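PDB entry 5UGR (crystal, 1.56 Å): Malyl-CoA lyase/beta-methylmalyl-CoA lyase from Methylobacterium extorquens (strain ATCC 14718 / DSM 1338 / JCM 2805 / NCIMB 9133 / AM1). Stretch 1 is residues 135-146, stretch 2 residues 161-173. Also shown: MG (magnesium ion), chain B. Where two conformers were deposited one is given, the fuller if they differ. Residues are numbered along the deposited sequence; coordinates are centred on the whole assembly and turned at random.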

# COMPACT_ATOMS: atom_id res chain seq x y z
N PHE A 135 16.08 1.83 -20.23
CA PHE A 135 14.69 1.93 -20.62
C PHE A 135 14.20 3.39 -20.66
O PHE A 135 14.51 4.24 -19.77
N GLU A 136 13.34 3.65 -21.63
CA GLU A 136 12.49 4.84 -21.65
C GLU A 136 11.06 4.28 -21.68
O GLU A 136 10.78 3.28 -22.32
N VAL A 137 10.15 4.94 -20.96
CA VAL A 137 8.74 4.58 -20.98
C VAL A 137 7.91 5.67 -21.60
O VAL A 137 8.13 6.84 -21.35
N LEU A 138 6.94 5.26 -22.39
CA LEU A 138 5.93 6.17 -22.90
C LEU A 138 4.73 6.21 -21.97
O LEU A 138 4.13 5.14 -21.66
N ILE A 139 4.42 7.41 -21.49
CA ILE A 139 3.19 7.69 -20.73
C ILE A 139 2.26 8.31 -21.77
O ILE A 139 2.40 9.50 -22.16
N GLU A 140 1.35 7.48 -22.28
CA GLU A 140 0.55 7.83 -23.47
C GLU A 140 -0.88 7.30 -23.33
O GLU A 140 -1.59 7.20 -24.32
N THR A 141 -1.26 6.99 -22.08
CA THR A 141 -2.61 6.54 -21.80
C THR A 141 -3.01 7.12 -20.45
O THR A 141 -2.14 7.50 -19.62
N ALA A 142 -4.32 7.22 -20.21
CA ALA A 142 -4.79 7.62 -18.88
C ALA A 142 -4.38 6.68 -17.80
O ALA A 142 -4.04 7.10 -16.70
N LEU A 143 -4.32 5.40 -18.09
CA LEU A 143 -3.84 4.41 -17.11
C LEU A 143 -2.43 4.68 -16.68
O LEU A 143 -2.12 4.67 -15.46
N GLY A 144 -1.53 4.89 -17.65
CA GLY A 144 -0.17 5.20 -17.29
C GLY A 144 -0.05 6.50 -16.50
O GLY A 144 0.72 6.60 -15.53
N MET A 145 -0.81 7.53 -16.91
CA MET A 145 -0.78 8.78 -16.17
C MET A 145 -1.25 8.60 -14.73
O MET A 145 -0.71 9.22 -13.81
N ALA A 146 -2.27 7.78 -14.53
CA ALA A 146 -2.78 7.50 -13.17
C ALA A 146 -1.81 6.75 -12.25
O ALA A 146 -1.96 6.77 -11.03
N MET A 161 11.06 9.30 -19.32
CA MET A 161 9.66 9.11 -19.69
C MET A 161 9.33 10.11 -20.79
O MET A 161 9.73 11.29 -20.68
N SER A 162 8.62 9.62 -21.82
CA SER A 162 8.11 10.49 -22.86
C SER A 162 6.59 10.65 -22.71
O SER A 162 5.91 9.64 -22.50
N PHE A 163 6.11 11.90 -22.87
CA PHE A 163 4.68 12.20 -22.88
C PHE A 163 4.15 12.03 -24.28
O PHE A 163 4.37 12.87 -25.15
N GLY A 164 3.41 10.93 -24.49
CA GLY A 164 2.83 10.64 -25.80
C GLY A 164 1.52 11.36 -25.99
O GLY A 164 0.44 10.78 -25.80
N VAL A 165 1.61 12.62 -26.37
CA VAL A 165 0.44 13.52 -26.36
C VAL A 165 -0.73 13.05 -27.22
O VAL A 165 -1.88 13.20 -26.81
N ALA A 166 -0.46 12.52 -28.40
CA ALA A 166 -1.60 12.16 -29.27
C ALA A 166 -2.33 10.92 -28.79
O ALA A 166 -3.60 10.85 -28.75
N ASP A 167 -1.55 9.93 -28.35
CA ASP A 167 -2.16 8.72 -27.77
C ASP A 167 -2.81 8.99 -26.42
O ASP A 167 -3.86 8.40 -26.08
N TYR A 168 -2.22 9.93 -25.66
CA TYR A 168 -2.85 10.34 -24.43
C TYR A 168 -4.20 11.02 -24.69
O TYR A 168 -5.20 10.73 -24.01
N ALA A 169 -4.22 11.91 -25.67
CA ALA A 169 -5.48 12.55 -26.08
C ALA A 169 -6.52 11.50 -26.45
O ALA A 169 -7.67 11.59 -26.05
N ALA A 170 -6.11 10.49 -27.23
CA ALA A 170 -7.06 9.46 -27.63
C ALA A 170 -7.62 8.70 -26.42
O ALA A 170 -8.81 8.43 -26.31
N SER A 171 -6.74 8.38 -25.49
CA SER A 171 -7.09 7.64 -24.29
C SER A 171 -8.06 8.43 -23.39
O SER A 171 -8.93 7.86 -22.74
N THR A 172 -7.86 9.74 -23.33
CA THR A 172 -8.71 10.59 -22.49
C THR A 172 -9.98 11.07 -23.20
O THR A 172 -10.87 11.67 -22.59
N ARG A 173 -10.08 10.77 -24.50
CA ARG A 173 -11.16 11.25 -25.42
C ARG A 173 -11.10 12.79 -25.59
O ARG A 173 -12.12 13.44 -25.90

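Packing between a strand-turn-helix segment (135-146) and a second one (161-173) of malyl-CoA lyase. Strands 135-139 and 161-163 run parallel, joined by S162 N to V137 O, S162 O to I139 N and G164 N to I139 O, each 2.9 Å, so paired side chains leave the sheet on the same face. V137, I139, M161 and F163 share one face. M161 (chi1 m, chi2 t, chi3 off-well at 117°; one of two deposited conformers) extends so that its CE fills the hollow beside two neighbours, 3.7 Å from V137 CG2 and 4.2 Å from I139 CD1; V137 is m, and I139 is m at both chi angles. On the other face lie L138 and S162. L138, with chi1 between wells at -105° and chi2 t, brings CD2 to 4.0 Å from S162 CB and 3.7 Å from G164 CA. The bare G164 is the hollow that receives this methyl: a CB here would point toward the first stretch and clash, 2.6 Å from E140 CB and 2.9 Å from L138 CD2. S162 (m) donates from OG to E136 OE2 at 2.7 Å; the glutamate, t at chi1 and chi2, starts sideways, but its extended chain carries the carboxylate to the serine.

Past the strands, E140 (chi1 p, chi2 t) and D167 (chi1 m) place two carboxylate oxygens, E140 OE1 and D167 OD2, only 2.9 Å apart. They are not hydrogen-bonded; magnesium draws them together, 2.0 Å from E140 OE1 and 2.0 Å from D167 OD2. Three waters, each 2.1 Å from MG, and one ligand atom from elsewhere in the structure complete the shell. Water 1 also donates to E140 OE2 at 2.7 Å.

Facing the start of the helix that begins at A142, S171 (t) points toward the first stretch, and its OG accepts from A142 N at 2.9 Å, a nearly straight bond (175°). S171 OG also lies 3.8 Å from T141 CB and 3.6 Å from A142 CB, a small polar bump lodged against the turn. T141 (p) points away overall and caps its own helix, OG1 accepting from G144 N at 3.0 Å. The small A142 CB rests 4.1 Å from T172 CG2. M145 (chi1 t, chi2 and chi3 p) points toward the second stretch and touches two aromatic rings: its CB meets the edge of the Y168 ring (chi1 t) at 4.0 Å from CE1, while its CE reaches 4.3 Å from CE1 of F163 (chi1 t).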

# COMPACT_ATOMS: atom_id res chain seq x y z
CB PHE A 135 13.76 1.17 -19.70
CG PHE A 135 13.90 -0.34 -19.69
CD1 PHE A 135 14.46 -1.06 -20.74
CD2 PHE A 135 13.34 -1.06 -18.67
CE1 PHE A 135 14.49 -2.44 -20.73
CE2 PHE A 135 13.36 -2.46 -18.67
CZ PHE A 135 13.96 -3.15 -19.72
CB GLU A 136 12.74 5.69 -22.90
CG GLU A 136 11.87 6.94 -23.02
CD GLU A 136 12.27 7.75 -24.30
OE1 GLU A 136 13.50 8.02 -24.45
OE2 GLU A 136 11.33 8.03 -25.13
CB VAL A 137 8.22 4.20 -19.59
CG1 VAL A 137 8.87 2.94 -19.07
CG2 VAL A 137 8.27 5.31 -18.68
CB LEU A 138 5.49 5.72 -24.29
CG LEU A 138 6.02 6.54 -25.44
CD1 LEU A 138 6.10 5.75 -26.72
CD2 LEU A 138 5.23 7.81 -25.62
CB ILE A 139 3.47 8.59 -19.53
CG1 ILE A 139 4.54 7.99 -18.62
CG2 ILE A 139 2.17 8.87 -18.78
CD1 ILE A 139 4.19 6.71 -17.98
CB GLU A 140 1.20 7.31 -24.75
CG GLU A 140 1.33 5.79 -24.84
CD GLU A 140 1.90 5.30 -26.16
OE1 GLU A 140 1.34 5.74 -27.19
OE2 GLU A 140 2.84 4.48 -26.13
CB THR A 141 -2.71 4.99 -21.69
OG1 THR A 141 -1.90 4.54 -20.58
CG2 THR A 141 -2.29 4.29 -22.96
CB ALA A 142 -6.30 7.77 -18.92
CB LEU A 143 -3.96 2.96 -17.63
CG LEU A 143 -3.63 1.79 -16.66
CD1 LEU A 143 -4.53 1.77 -15.44
CD2 LEU A 143 -3.65 0.47 -17.41
CB MET A 145 -1.63 9.82 -16.90
CG MET A 145 -1.52 11.20 -16.33
SD MET A 145 0.13 11.96 -16.38
CE MET A 145 0.37 12.15 -18.13
CB ALA A 146 -4.07 6.73 -13.29
CB MET A 161 8.69 9.34 -18.50
CG MET A 161 9.11 8.74 -17.17
SD MET A 161 7.90 8.97 -15.82
CE MET A 161 7.61 7.24 -15.62
CB SER A 162 8.39 9.94 -24.25
OG SER A 162 9.75 10.11 -24.65
CB PHE A 163 4.43 13.57 -22.32
CG PHE A 163 3.02 14.01 -22.43
CD1 PHE A 163 2.01 13.20 -21.96
CD2 PHE A 163 2.69 15.20 -23.11
CE1 PHE A 163 0.68 13.59 -22.12
CE2 PHE A 163 1.36 15.60 -23.23
CZ PHE A 163 0.38 14.79 -22.77
CB VAL A 165 0.87 14.98 -26.66
CG1 VAL A 165 1.41 15.11 -28.08
CG2 VAL A 165 -0.31 15.94 -26.42
CB ALA A 166 -1.12 11.97 -30.71
CB ASP A 167 -1.25 7.49 -27.85
CG ASP A 167 -1.18 6.93 -29.28
OD1 ASP A 167 -2.09 7.21 -30.08
OD2 ASP A 167 -0.26 6.14 -29.56
CB TYR A 168 -1.93 11.26 -23.63
CG TYR A 168 -2.53 11.85 -22.40
CD1 TYR A 168 -2.56 11.13 -21.23
CD2 TYR A 168 -3.06 13.12 -22.40
CE1 TYR A 168 -3.09 11.67 -20.07
CE2 TYR A 168 -3.62 13.68 -21.24
CZ TYR A 168 -3.63 12.94 -20.08
OH TYR A 168 -4.14 13.47 -18.92
CB ALA A 169 -5.20 13.52 -27.22
CB ALA A 170 -6.42 8.50 -28.63
CB SER A 171 -5.82 7.27 -23.49
OG SER A 171 -6.11 6.52 -22.34
CB THR A 172 -7.94 11.80 -21.90
OG1 THR A 172 -7.33 12.57 -22.94
CG2 THR A 172 -6.90 11.38 -20.85
CB ARG A 173 -12.56 10.72 -25.01
CG ARG A 173 -13.35 10.11 -26.14
CD ARG A 173 -14.77 9.67 -25.79
NE ARG A 173 -15.92 10.67 -25.92
CZ ARG A 173 -17.09 10.60 -25.24
NH1 ARG A 173 -17.29 9.64 -24.32
NH2 ARG A 173 -18.06 11.53 -25.44
MG MG B . 1.56 5.40 -29.16
O HOH W 1 3.37 4.49 -28.81
O HOH W 2 2.53 7.21 -29.39
O HOH W 3 0.65 3.48 -29.10